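Local coordinates for 35 kDa hemin binding protein (Porphyromonas gingivalis, PDB 5Y1A) that is a thioredoxin-domain cargo protein of the type IX secretion system, named for hemin binding and probably able to take part in thiol-based electron transfer, at residues 78-83 with 94-99; 181-186 with 209-214; 34-39 with 141-146; 246-251 with 264-269; 306-311 with 324-329. All coordinates share one frame; numbering follows the deposited sequence. Where two conformers were deposited one is given.

Interaction 1. Residues 78-83 with 94-99; sequences VHYNDG and LFIALD
Asp82 OD2 is gripped twice. His79 ND1 donates to it at 2.6 Å in an almost straight bond (173°), lying on the syn lone pair of the carboxylate and in the plane of the imidazole, and the backbone N of Glu46 supplies the second bond. The other oxygen, OD1, accepts from the N of Ile84, so Asp82 serves as N-cap of the helix that starts at Gly83.

Beside this polar turn, where strand 73-79 runs out, helix 89-102 packs through apolar side chains. Tyr80 and Phe95 both have CG anti to the backbone N (chi1 -164° and -179°), which lays their rings in an offset stack, centroids 4.5 Å apart. The overlap is partial: Phe95 CD2 sits over one face of the tyrosine ring, 3.4 Å from Tyr80 CG, while Tyr80 CB reaches over the Phe95 face as a CH-pi contact. Asn81 OD1 lies over the opposite face of Tyr80. At the phenol end, Ile96 CD1 approaches Tyr80 OH to 3.5 Å. Two residues earlier on the strand, Val78 splits its branches, CG1 resting on Phe95 CB at 3.9 Å and CG2 reaching Leu94 CD2 and Leu98 CD1.

Such strand-helix packing is what a thioredoxin fold uses to cover its central sheet. His79 also lies near the Cys48-Cys51 pair, which resembles a thioredoxin-type CxxC. Its bond to a carboxylate would favour a protonated or strongly polarised imidazole, although two N-H donors on OD2 probably lower the basicity of Asp82.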
# COMPACT_ATOMS: atom_id res chain seq x y z
N VAL A 78 -11.22 -0.34 -0.72
CA VAL A 78 -11.10 -1.24 -1.87
C VAL A 78 -12.18 -0.83 -2.86
O VAL A 78 -13.37 -0.86 -2.53
CB VAL A 78 -11.34 -2.71 -1.46
CG1 VAL A 78 -11.29 -3.61 -2.69
CG2 VAL A 78 -10.30 -3.18 -0.41
N HIS A 79 -11.76 -0.40 -4.04
CA HIS A 79 -12.69 0.11 -5.04
C HIS A 79 -13.20 -0.97 -5.98
O HIS A 79 -12.46 -1.90 -6.29
CB HIS A 79 -12.00 1.21 -5.85
CG HIS A 79 -12.01 2.54 -5.16
ND1 HIS A 79 -12.82 3.57 -5.56
CD2 HIS A 79 -11.35 2.98 -4.06
CE1 HIS A 79 -12.65 4.60 -4.76
NE2 HIS A 79 -11.77 4.27 -3.83
N TYR A 80 -14.44 -0.84 -6.44
CA TYR A 80 -14.96 -1.76 -7.45
C TYR A 80 -15.83 -1.10 -8.50
O TYR A 80 -16.61 -0.18 -8.20
CB TYR A 80 -15.70 -2.93 -6.80
CG TYR A 80 -15.90 -4.10 -7.75
CD1 TYR A 80 -14.80 -4.80 -8.24
CD2 TYR A 80 -17.18 -4.52 -8.13
CE1 TYR A 80 -14.93 -5.86 -9.09
CE2 TYR A 80 -17.33 -5.64 -9.03
CZ TYR A 80 -16.17 -6.29 -9.48
OH TYR A 80 -16.17 -7.37 -10.33
N ASN A 81 -15.72 -1.59 -9.74
CA ASN A 81 -16.56 -1.07 -10.84
C ASN A 81 -16.44 0.45 -11.02
O ASN A 81 -17.44 1.16 -11.17
CB ASN A 81 -18.02 -1.49 -10.72
CG ASN A 81 -18.25 -2.94 -11.14
OD1 ASN A 81 -17.34 -3.58 -11.65
ND2 ASN A 81 -19.45 -3.46 -10.90
N ASP A 82 -15.20 0.94 -11.00
CA ASP A 82 -14.99 2.37 -11.17
C ASP A 82 -13.64 2.65 -11.83
O ASP A 82 -12.98 1.72 -12.27
CB ASP A 82 -15.22 3.16 -9.86
CG ASP A 82 -14.11 2.99 -8.80
OD1 ASP A 82 -13.07 2.35 -9.09
OD2 ASP A 82 -14.31 3.53 -7.69
N GLY A 83 -13.25 3.92 -11.89
CA GLY A 83 -11.98 4.29 -12.50
C GLY A 83 -10.74 3.69 -11.84
O GLY A 83 -9.70 3.51 -12.51
N LEU A 94 -8.99 -8.23 -6.04
CA LEU A 94 -9.04 -8.25 -4.57
C LEU A 94 -10.50 -8.16 -4.08
O LEU A 94 -10.91 -8.94 -3.21
CB LEU A 94 -8.22 -7.10 -3.99
CG LEU A 94 -8.28 -6.96 -2.47
CD1 LEU A 94 -7.64 -8.14 -1.76
CD2 LEU A 94 -7.59 -5.64 -2.06
N PHE A 95 -11.25 -7.22 -4.65
CA PHE A 95 -12.67 -7.09 -4.31
C PHE A 95 -13.43 -8.39 -4.54
O PHE A 95 -14.14 -8.87 -3.66
CB PHE A 95 -13.37 -5.93 -5.04
CG PHE A 95 -14.80 -5.83 -4.64
CD1 PHE A 95 -15.16 -5.14 -3.49
CD2 PHE A 95 -15.77 -6.54 -5.34
CE1 PHE A 95 -16.52 -5.13 -3.06
CE2 PHE A 95 -17.13 -6.52 -4.94
CZ PHE A 95 -17.49 -5.83 -3.79
N ILE A 96 -13.29 -8.95 -5.73
CA ILE A 96 -13.97 -10.22 -6.07
C ILE A 96 -13.68 -11.33 -5.04
O ILE A 96 -14.58 -12.08 -4.66
CB ILE A 96 -13.56 -10.66 -7.50
CG1 ILE A 96 -14.22 -9.70 -8.50
CG2 ILE A 96 -13.89 -12.16 -7.78
CD1 ILE A 96 -13.65 -9.81 -9.93
N ALA A 97 -12.43 -11.41 -4.59
CA ALA A 97 -12.01 -12.38 -3.60
C ALA A 97 -12.67 -12.11 -2.25
O ALA A 97 -13.18 -13.04 -1.61
CB ALA A 97 -10.45 -12.40 -3.46
N LEU A 98 -12.68 -10.85 -1.84
CA LEU A 98 -13.28 -10.43 -0.57
C LEU A 98 -14.79 -10.67 -0.62
O LEU A 98 -15.39 -11.07 0.37
CB LEU A 98 -12.97 -8.95 -0.29
CG LEU A 98 -11.52 -8.70 0.18
CD1 LEU A 98 -11.16 -7.22 0.13
CD2 LEU A 98 -11.31 -9.28 1.59
N ASP A 99 -15.39 -10.39 -1.78
CA ASP A 99 -16.82 -10.69 -1.98
C ASP A 99 -17.12 -12.20 -1.83
O ASP A 99 -18.04 -12.59 -1.10
CB ASP A 99 -17.26 -10.16 -3.35
CG ASP A 99 -18.77 -10.23 -3.57
OD1 ASP A 99 -19.57 -10.23 -2.58
OD2 ASP A 99 -19.16 -10.28 -4.77

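Interaction 2. Residues 181-186 with 209-214; sequences TAYVLK and LMILST
Three backbone hydrogen bonds tie 181-186 to 209-214 as antiparallel neighbours in one sheet of the beta-sandwich domain. The shortest runs from Leu212 N to Ala182 O at 2.8 Å, in the carbonyl plane. Around Val184 the ladder is distorted into a classic beta bulge, because Leu209 and Met210 both face this one residue. Leu209 N meets Val184 O almost along the C=O axis, at 3.0 Å. Val184 N, by contrast, reaches Met210 O from 36° above the carbonyl plane, off the lone pairs. Where direct pairing gives out beyond Leu212, a water takes over: it accepts from Ala182 N at 2.6 Å and donates to Ser213 OG at 2.5 Å.

Side chains then fill both faces. On one, Tyr183 and Ile211 lie side by side and point the same way, with Ile211 CG1 at 3.9 Å from Tyr183 CD1; helix 89-102 closes over them through Leu94, and the phenol OH is bonded to Glu41. On the other face Val184 has CG2 anti to its carbonyl carbon, and this branch falls between Met210 CB and Leu212 CD2. Leu212, crossing Val184 at about a right angle, also lays CD1 against the methyl of Ala182. At the bulged end, Leu209 CD1 touches Lys186 CB at 3.7 Å, before the lysine chain bends at chi2 and carries NZ away to Lys243 O.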
# COMPACT_ATOMS: atom_id res chain seq x y z
N THR A 181 -0.74 -10.91 3.48
CA THR A 181 -1.14 -9.99 2.42
C THR A 181 -0.53 -8.62 2.71
O THR A 181 -0.51 -8.18 3.86
CB THR A 181 -2.69 -9.92 2.30
OG1 THR A 181 -3.17 -11.19 1.85
CG2 THR A 181 -3.13 -8.86 1.31
N ALA A 182 -0.05 -7.96 1.67
CA ALA A 182 0.43 -6.58 1.83
C ALA A 182 -0.17 -5.69 0.75
O ALA A 182 -0.26 -6.08 -0.45
CB ALA A 182 1.96 -6.52 1.80
N TYR A 183 -0.57 -4.50 1.17
CA TYR A 183 -1.12 -3.48 0.29
C TYR A 183 -0.21 -2.26 0.25
O TYR A 183 0.41 -1.88 1.26
CB TYR A 183 -2.49 -2.97 0.81
CG TYR A 183 -3.61 -3.98 0.93
CD1 TYR A 183 -3.67 -5.12 0.11
CD2 TYR A 183 -4.65 -3.76 1.84
CE1 TYR A 183 -4.76 -6.03 0.23
CE2 TYR A 183 -5.72 -4.64 1.97
CZ TYR A 183 -5.77 -5.78 1.17
OH TYR A 183 -6.83 -6.66 1.31
N VAL A 184 -0.13 -1.65 -0.94
CA VAL A 184 0.34 -0.26 -1.03
C VAL A 184 -0.91 0.64 -1.03
O VAL A 184 -1.80 0.48 -1.88
CB VAL A 184 1.19 -0.01 -2.29
CG1 VAL A 184 1.76 1.45 -2.22
CG2 VAL A 184 2.37 -1.03 -2.37
N LEU A 185 -0.95 1.57 -0.08
CA LEU A 185 -2.10 2.44 0.20
C LEU A 185 -1.73 3.85 -0.19
O LEU A 185 -0.65 4.29 0.14
CB LEU A 185 -2.48 2.38 1.69
CG LEU A 185 -2.81 0.96 2.19
CD1 LEU A 185 -3.04 0.97 3.71
CD2 LEU A 185 -4.04 0.43 1.46
N LYS A 186 -2.62 4.54 -0.89
CA LYS A 186 -2.38 5.92 -1.35
C LYS A 186 -3.30 6.88 -0.61
O LYS A 186 -4.53 6.68 -0.60
CB LYS A 186 -2.61 6.02 -2.86
CG LYS A 186 -2.29 7.40 -3.47
CD LYS A 186 -0.79 7.68 -3.45
CE LYS A 186 -0.45 9.09 -3.95
NZ LYS A 186 -0.69 10.14 -2.94
N LEU A 209 -3.99 0.46 -3.91
CA LEU A 209 -3.66 0.46 -5.35
C LEU A 209 -2.83 -0.72 -5.80
O LEU A 209 -2.77 -0.99 -7.03
CB LEU A 209 -2.91 1.75 -5.76
CG LEU A 209 -3.73 3.02 -5.49
CD1 LEU A 209 -2.91 4.22 -6.03
CD2 LEU A 209 -5.15 3.00 -6.11
N MET A 210 -2.16 -1.36 -4.84
CA MET A 210 -1.37 -2.56 -5.13
C MET A 210 -1.54 -3.62 -4.06
O MET A 210 -1.69 -3.31 -2.87
CB MET A 210 0.14 -2.26 -5.29
CG MET A 210 0.49 -1.13 -6.26
SD MET A 210 2.30 -0.79 -6.36
CE MET A 210 2.89 -2.30 -7.10
N ILE A 211 -1.48 -4.88 -4.48
CA ILE A 211 -1.45 -6.04 -3.59
C ILE A 211 -0.17 -6.78 -3.96
O ILE A 211 0.01 -7.20 -5.12
CB ILE A 211 -2.71 -6.97 -3.73
CG1 ILE A 211 -4.03 -6.16 -3.58
CG2 ILE A 211 -2.64 -8.12 -2.71
CD1 ILE A 211 -4.63 -5.56 -4.87
N LEU A 212 0.71 -6.96 -2.98
CA LEU A 212 2.07 -7.42 -3.26
C LEU A 212 2.24 -8.92 -3.50
O LEU A 212 3.27 -9.35 -4.04
CB LEU A 212 3.01 -6.94 -2.16
CG LEU A 212 3.06 -5.41 -2.03
CD1 LEU A 212 4.15 -5.03 -1.03
CD2 LEU A 212 3.29 -4.68 -3.38
N SER A 213 1.24 -9.71 -3.10
CA SER A 213 1.22 -11.15 -3.41
C SER A 213 0.52 -11.39 -4.75
O SER A 213 -0.60 -10.93 -4.95
CB SER A 213 0.48 -11.89 -2.30
OG SER A 213 -0.72 -11.22 -1.97
N THR A 214 1.18 -12.11 -5.67
CA THR A 214 0.56 -12.45 -6.97
C THR A 214 -0.91 -12.86 -6.81
O THR A 214 -1.80 -12.32 -7.48
CB THR A 214 1.37 -13.54 -7.66
OG1 THR A 214 2.65 -12.98 -8.05
CG2 THR A 214 0.63 -14.04 -8.90
O HOH W 1 0.02 -9.32 -0.58

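Interaction 3. Residues 34-39 with 141-146; sequences FKKNVV and GTAPAE
Phe34 carries the dense half of this contact. With CG anti to its carbonyl carbon (chi1 -53°), the ring lies against the chain around the break at Pro144. Glu146 CB sits over one face, 4.0 Å from the ring centroid, and its side chain crosses the phenyl at about a right angle. The ring edge is directed at the backbone, where Pro144 C lies in plane and 3.7 Å from Phe34 CD2. Ala143 O and Ala145 O approach Phe34 CB.

Beside the ring, the two segments pair as short antiparallel strands. Phe34 N gives a bond to Ala143 O nearly along the C=O axis, and Ala143 N returns one to Phe34 O at 2.8 Å, from 39° above the carbonyl plane. The ladder extends to Lys36 N and Gly141 O at 2.9 Å, straight at the hydrogen but again from above the carbonyl plane. Strand 142-143 pairs with the start of strand 34-44 of the thioredoxin-type sheet, and the chain passes on into strand 145-153 of the adjoining beta-sandwich. Gly141 turns with a positive phi (87°), which suits glycine.

Lys36 CD packs on Ala143 CB at 3.8 Å, and its bent chain takes NZ to Gly137 O. The looser side belongs to Lys35, which points away and is exposed. There a water accepts from Lys35 N at 3.0 Å and donates to Glu146 OE2 at 2.5 Å, whereas OE1 is held by Asn148 ND2.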
# COMPACT_ATOMS: atom_id res chain seq x y z
N PHE A 34 1.19 -10.96 21.60
CA PHE A 34 1.49 -9.74 20.85
C PHE A 34 0.40 -8.66 20.95
O PHE A 34 -0.72 -8.93 21.35
CB PHE A 34 1.82 -10.12 19.38
CG PHE A 34 2.90 -11.14 19.26
CD1 PHE A 34 4.22 -10.81 19.53
CD2 PHE A 34 2.60 -12.44 18.91
CE1 PHE A 34 5.24 -11.76 19.45
CE2 PHE A 34 3.60 -13.40 18.82
CZ PHE A 34 4.93 -13.05 19.09
N LYS A 35 0.74 -7.44 20.54
CA LYS A 35 -0.17 -6.29 20.62
C LYS A 35 -1.03 -6.17 19.36
O LYS A 35 -0.50 -5.97 18.28
CB LYS A 35 0.66 -5.01 20.79
CG LYS A 35 -0.13 -3.71 20.72
CD LYS A 35 0.79 -2.49 20.84
CE LYS A 35 1.52 -2.20 19.51
NZ LYS A 35 2.42 -1.01 19.65
N LYS A 36 -2.35 -6.27 19.53
CA LYS A 36 -3.29 -6.29 18.39
C LYS A 36 -3.45 -4.93 17.69
O LYS A 36 -3.71 -3.91 18.33
CB LYS A 36 -4.66 -6.83 18.88
CG LYS A 36 -5.80 -6.87 17.87
CD LYS A 36 -5.62 -8.02 16.90
CE LYS A 36 -6.81 -8.20 15.93
NZ LYS A 36 -7.90 -9.07 16.46
N ASN A 37 -3.29 -4.96 16.37
CA ASN A 37 -3.71 -3.86 15.49
C ASN A 37 -4.89 -4.35 14.67
O ASN A 37 -4.96 -5.53 14.36
CB ASN A 37 -2.59 -3.45 14.54
CG ASN A 37 -1.37 -2.94 15.29
OD1 ASN A 37 -1.50 -2.21 16.27
ND2 ASN A 37 -0.18 -3.32 14.85
N VAL A 38 -5.78 -3.43 14.32
CA VAL A 38 -7.02 -3.75 13.64
C VAL A 38 -6.93 -3.25 12.21
O VAL A 38 -6.53 -2.12 11.99
CB VAL A 38 -8.23 -3.11 14.37
CG1 VAL A 38 -9.48 -3.07 13.41
CG2 VAL A 38 -8.58 -3.92 15.60
N VAL A 39 -7.29 -4.11 11.26
CA VAL A 39 -7.43 -3.74 9.85
C VAL A 39 -8.91 -3.58 9.51
O VAL A 39 -9.73 -4.41 9.88
CB VAL A 39 -6.78 -4.84 8.94
CG1 VAL A 39 -7.08 -4.60 7.45
CG2 VAL A 39 -5.28 -4.93 9.20
N GLY A 141 -7.04 -6.90 23.29
CA GLY A 141 -5.89 -6.08 22.90
C GLY A 141 -4.65 -6.86 22.49
O GLY A 141 -3.63 -6.27 22.13
N THR A 142 -4.74 -8.19 22.55
CA THR A 142 -3.61 -9.06 22.22
C THR A 142 -3.90 -9.94 21.01
O THR A 142 -5.04 -10.15 20.61
CB THR A 142 -3.22 -9.99 23.40
OG1 THR A 142 -4.16 -11.06 23.49
CG2 THR A 142 -3.15 -9.24 24.71
N ALA A 143 -2.84 -10.51 20.46
CA ALA A 143 -2.96 -11.30 19.24
C ALA A 143 -1.85 -12.35 19.24
O ALA A 143 -0.78 -12.12 19.84
CB ALA A 143 -2.83 -10.38 18.03
N PRO A 144 -2.10 -13.52 18.62
CA PRO A 144 -1.11 -14.60 18.56
C PRO A 144 -0.12 -14.50 17.38
O PRO A 144 0.55 -15.47 17.08
CB PRO A 144 -1.99 -15.83 18.40
CG PRO A 144 -3.11 -15.35 17.58
CD PRO A 144 -3.40 -13.95 18.05
N ALA A 145 -0.04 -13.34 16.73
CA ALA A 145 0.98 -13.08 15.71
C ALA A 145 1.35 -11.62 15.73
O ALA A 145 0.62 -10.79 16.29
CB ALA A 145 0.48 -13.50 14.31
N GLU A 146 2.51 -11.31 15.13
CA GLU A 146 2.95 -9.94 14.99
C GLU A 146 3.66 -9.85 13.65
O GLU A 146 4.28 -10.83 13.20
CB GLU A 146 3.89 -9.56 16.15
CG GLU A 146 4.69 -8.30 16.01
CD GLU A 146 5.71 -8.18 17.12
OE1 GLU A 146 6.89 -8.58 16.91
OE2 GLU A 146 5.32 -7.72 18.22
O HOH W 2 3.15 -6.71 18.99

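Interaction 4. Residues 246-251 with 264-269; sequences DVLAFV and INAGQE
Val251 O takes two N-H groups at once: Ile264 N binds it tightly at 2.7 Å, and Asn265 N weakly at 3.4 Å. Both residues face Val251, which makes this a classic beta bulge. Ile264 is drawn in so closely that its CB comes to 3.4 Å from the same oxygen.

From there the ladder is regular. Paired backbone bonds join Ala249 with Gly267 and Val247 with Glu269, most of them nearly along the C=O axis. Phe250 is paired with Ala266, the CA atoms only 4.0 Å apart; its CG occupies the crowded position between N and carbonyl carbon (chi1 52°), which swings the ring off Ala266 and toward Leu248, whose CG lies in the ring plane. Tyr183 of the next strand meets that ring edge-to-face. Leu248 CD1 reaches Ala266 CB at 4.1 Å.

At the far end the extended Gln268 stacks its amide on the Asp246 carboxylate, planes 10° apart, with NE2 3.8 Å from OD2; Asn187 ND2 is the hydrogen-bond donor to OD2. Together these strands form a beta hairpin, with 263-270 one of the two outer strands of a sheet of the beta-sandwich.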
# COMPACT_ATOMS: atom_id res chain seq x y z
N ASP A 246 1.50 4.48 2.14
CA ASP A 246 1.80 3.56 3.25
C ASP A 246 1.91 2.13 2.69
O ASP A 246 1.33 1.84 1.64
CB ASP A 246 0.66 3.57 4.28
CG ASP A 246 0.52 4.92 4.99
OD1 ASP A 246 1.57 5.50 5.36
OD2 ASP A 246 -0.62 5.40 5.17
N VAL A 247 2.61 1.25 3.40
CA VAL A 247 2.51 -0.20 3.12
C VAL A 247 1.95 -0.83 4.37
O VAL A 247 2.45 -0.61 5.49
CB VAL A 247 3.86 -0.87 2.76
CG1 VAL A 247 3.67 -2.42 2.59
CG2 VAL A 247 4.42 -0.26 1.48
N LEU A 248 0.88 -1.59 4.18
CA LEU A 248 0.23 -2.35 5.23
C LEU A 248 0.48 -3.83 4.96
O LEU A 248 0.29 -4.31 3.83
CB LEU A 248 -1.28 -2.08 5.18
CG LEU A 248 -2.22 -3.01 5.98
CD1 LEU A 248 -1.96 -2.83 7.49
CD2 LEU A 248 -3.64 -2.67 5.68
N ALA A 249 0.87 -4.57 5.99
CA ALA A 249 0.96 -6.03 5.86
C ALA A 249 0.17 -6.66 6.97
O ALA A 249 0.16 -6.15 8.12
CB ALA A 249 2.41 -6.50 5.93
N PHE A 250 -0.48 -7.78 6.66
CA PHE A 250 -1.18 -8.51 7.71
C PHE A 250 -1.11 -10.03 7.57
O PHE A 250 -1.09 -10.55 6.44
CB PHE A 250 -2.61 -8.00 7.90
CG PHE A 250 -3.43 -7.95 6.64
CD1 PHE A 250 -4.21 -9.05 6.24
CD2 PHE A 250 -3.48 -6.77 5.89
CE1 PHE A 250 -5.02 -8.98 5.08
CE2 PHE A 250 -4.29 -6.67 4.72
CZ PHE A 250 -5.06 -7.79 4.32
N VAL A 251 -1.02 -10.70 8.72
CA VAL A 251 -1.08 -12.17 8.82
C VAL A 251 -2.54 -12.58 9.02
O VAL A 251 -3.27 -12.00 9.84
CB VAL A 251 -0.21 -12.66 10.01
CG1 VAL A 251 -0.24 -14.17 10.10
CG2 VAL A 251 1.25 -12.16 9.88
N ILE A 264 -5.25 -11.83 11.67
CA ILE A 264 -4.73 -12.15 12.98
C ILE A 264 -4.00 -10.92 13.56
O ILE A 264 -4.24 -10.52 14.72
CB ILE A 264 -3.82 -13.37 12.90
CG1 ILE A 264 -4.62 -14.60 12.45
CG2 ILE A 264 -3.15 -13.66 14.27
CD1 ILE A 264 -3.73 -15.72 11.81
N ASN A 265 -3.07 -10.35 12.79
CA ASN A 265 -2.47 -9.07 13.17
C ASN A 265 -1.90 -8.36 11.95
O ASN A 265 -1.84 -8.93 10.86
CB ASN A 265 -1.39 -9.26 14.23
CG ASN A 265 -1.33 -8.10 15.22
OD1 ASN A 265 -1.93 -7.02 15.01
ND2 ASN A 265 -0.60 -8.30 16.30
N ALA A 266 -1.49 -7.11 12.15
CA ALA A 266 -1.08 -6.27 11.02
C ALA A 266 0.03 -5.32 11.47
O ALA A 266 0.17 -5.05 12.66
CB ALA A 266 -2.24 -5.46 10.56
N GLY A 267 0.76 -4.80 10.50
CA GLY A 267 1.75 -3.74 10.73
C GLY A 267 1.67 -2.78 9.55
O GLY A 267 1.25 -3.15 8.45
N GLN A 268 2.08 -1.53 9.77
CA GLN A 268 1.99 -0.52 8.70
C GLN A 268 3.04 0.55 8.90
O GLN A 268 3.29 0.99 10.03
CB GLN A 268 0.60 0.12 8.68
CG GLN A 268 0.40 1.13 7.56
CD GLN A 268 -0.95 1.76 7.64
OE1 GLN A 268 -1.96 1.13 7.35
NE2 GLN A 268 -0.98 3.02 8.06
N GLU A 269 3.66 0.96 7.79
CA GLU A 269 4.68 2.00 7.84
C GLU A 269 4.52 2.94 6.64
O GLU A 269 3.97 2.53 5.59
CB GLU A 269 6.10 1.38 7.82
CG GLU A 269 6.48 0.49 9.04
CD GLU A 269 6.49 1.22 10.42
OE1 GLU A 269 6.49 2.47 10.49
OE2 GLU A 269 6.47 0.51 11.44

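Interaction 5. Residues 306-311 with 324-329; sequences MEVFNA and GVYVVR
Arg329 lies alongside Glu307, the two side chains pointing the same way from a hydrogen-bonded antiparallel pair. Glu307 OE1 meets the guanidinium at its edge and in its plane, forming a salt bridge whose NH2-OE1 hydrogen bond is long and weak at 3.4 Å. The carboxylate is turned 54° from the guanidinium, so the two groups do not face each other squarely. A bend at chi3 (80°) folds the arginine head back toward Phe309. There Phe309 CZ stands over one face of the guanidinium, 3.5 Å from NH2, with the planes 71° apart: the phenyl offers its edge to the flat of the cation. Phe309 CD2 also points at Val327 O, which lies in the ring plane at 3.6 Å.

The reverse face of the strand pair is apolar. Val308 CG1 rests against Tyr326 CD1 at 3.9 Å, approaching obliquely, and Met306 CG touches Val328 CG1 at 3.8 Å. The tyrosine hydroxyl is bonded to Val322 O, while Ile297 packs on Val308 and Val328.

Between these layers the backbone is evenly laddered: Glu307 exchanges two bonds with Arg329, and Phe309 two with Val327. Past Phe309 the strands part, and a water inserts itself, accepting from Ala311 N at 2.9 Å and donating to Val325 O at 2.7 Å. This central strand pair of a four-stranded antiparallel sheet belongs to a small C-terminal all-beta module, probably the C-terminal secretion-signal domain of type IX cargo.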
# COMPACT_ATOMS: atom_id res chain seq x y z
N MET A 306 18.13 14.90 -25.59
CA MET A 306 18.39 14.72 -24.16
C MET A 306 17.27 15.37 -23.36
O MET A 306 16.96 16.53 -23.56
CB MET A 306 19.75 15.32 -23.78
CG MET A 306 19.99 15.46 -22.27
SD MET A 306 21.63 16.08 -21.85
CE MET A 306 21.50 17.76 -22.44
N GLU A 307 16.67 14.60 -22.45
CA GLU A 307 15.64 15.11 -21.55
C GLU A 307 15.98 14.76 -20.09
O GLU A 307 16.46 13.66 -19.81
CB GLU A 307 14.27 14.54 -21.91
CG GLU A 307 13.64 15.19 -23.14
CD GLU A 307 12.50 14.38 -23.70
OE1 GLU A 307 12.74 13.23 -24.14
OE2 GLU A 307 11.35 14.89 -23.73
N VAL A 308 15.75 15.72 -19.19
CA VAL A 308 16.05 15.54 -17.76
C VAL A 308 14.73 15.46 -16.99
O VAL A 308 13.85 16.32 -17.15
CB VAL A 308 16.94 16.68 -17.19
CG1 VAL A 308 17.20 16.48 -15.70
CG2 VAL A 308 18.28 16.78 -17.94
N PHE A 309 14.61 14.43 -16.16
CA PHE A 309 13.45 14.27 -15.30
C PHE A 309 13.90 14.33 -13.86
O PHE A 309 14.97 13.82 -13.52
CB PHE A 309 12.79 12.90 -15.56
CG PHE A 309 12.28 12.75 -16.96
CD1 PHE A 309 10.97 13.08 -17.27
CD2 PHE A 309 13.14 12.33 -17.98
CE1 PHE A 309 10.49 12.98 -18.59
CE2 PHE A 309 12.67 12.24 -19.29
CZ PHE A 309 11.34 12.56 -19.58
N ASN A 310 13.09 14.93 -13.00
CA ASN A 310 13.43 14.94 -11.59
C ASN A 310 13.01 13.61 -10.95
O ASN A 310 12.55 12.68 -11.66
CB ASN A 310 12.81 16.15 -10.86
CG ASN A 310 11.29 16.18 -10.93
OD1 ASN A 310 10.64 15.15 -11.13
ND2 ASN A 310 10.71 17.38 -10.79
N ALA A 311 13.14 13.52 -9.63
CA ALA A 311 12.89 12.24 -8.93
C ALA A 311 11.41 11.84 -8.87
O ALA A 311 11.09 10.69 -8.55
CB ALA A 311 13.49 12.27 -7.55
N GLY A 324 19.77 16.33 -5.55
CA GLY A 324 18.76 15.29 -5.67
C GLY A 324 19.14 14.36 -6.80
O GLY A 324 20.19 14.54 -7.45
N VAL A 325 18.31 13.36 -7.02
CA VAL A 325 18.56 12.40 -8.08
C VAL A 325 17.69 12.77 -9.29
O VAL A 325 16.53 13.14 -9.13
CB VAL A 325 18.25 10.94 -7.65
CG1 VAL A 325 18.46 10.00 -8.83
CG2 VAL A 325 19.13 10.52 -6.47
N TYR A 326 18.30 12.70 -10.47
CA TYR A 326 17.62 12.96 -11.75
C TYR A 326 17.78 11.77 -12.70
O TYR A 326 18.78 11.06 -12.64
CB TYR A 326 18.20 14.21 -12.41
CG TYR A 326 18.01 15.45 -11.56
CD1 TYR A 326 16.95 16.33 -11.78
CD2 TYR A 326 18.89 15.73 -10.51
CE1 TYR A 326 16.77 17.47 -10.98
CE2 TYR A 326 18.71 16.86 -9.68
CZ TYR A 326 17.65 17.72 -9.94
OH TYR A 326 17.46 18.84 -9.16
N VAL A 327 16.79 11.58 -13.56
CA VAL A 327 16.90 10.61 -14.65
C VAL A 327 17.10 11.35 -15.96
O VAL A 327 16.29 12.22 -16.32
CB VAL A 327 15.64 9.72 -14.73
CG1 VAL A 327 15.74 8.73 -15.91
CG2 VAL A 327 15.46 8.95 -13.43
N VAL A 328 18.18 11.04 -16.67
CA VAL A 328 18.41 11.65 -17.96
C VAL A 328 18.06 10.61 -19.00
O VAL A 328 18.62 9.52 -18.99
CB VAL A 328 19.87 12.08 -18.16
CG1 VAL A 328 20.02 12.81 -19.49
CG2 VAL A 328 20.33 12.96 -16.98
N ARG A 329 17.14 10.96 -19.89
CA ARG A 329 16.77 10.08 -20.99
C ARG A 329 17.51 10.63 -22.21
O ARG A 329 17.20 11.73 -22.68
CB ARG A 329 15.26 10.06 -21.16
CG ARG A 329 14.73 9.25 -22.34
CD ARG A 329 13.23 8.98 -22.16
NE ARG A 329 12.38 10.11 -22.55
CZ ARG A 329 11.08 10.18 -22.30
NH1 ARG A 329 10.46 9.19 -21.66
NH2 ARG A 329 10.38 11.24 -22.68
O HOH W 3 15.07 15.29 -8.28

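Four of the contacts form one continuous body, and the fifth stands apart. Interactions 2 and 4 share a sheet, strands 179-186 and 245-252 being neighbours, and both are buried, bulged and largely apolar. Interaction 1, also buried, swaps backbone ladders for ring stacking and reaches interaction 2 through Leu94, which touches Tyr183 and Ile211. Interaction 3, on the thioredoxin sheet that interaction 1 also uses, is partly exposed and water-bridged; it is fastened to interaction 4 by side-chain hydrogen bonds of Asn37 and Asn265. Interaction 5, its centre about 43 Å from that of interaction 3, pairs strands as interaction 4 does but adds a long salt bridge in a more open setting.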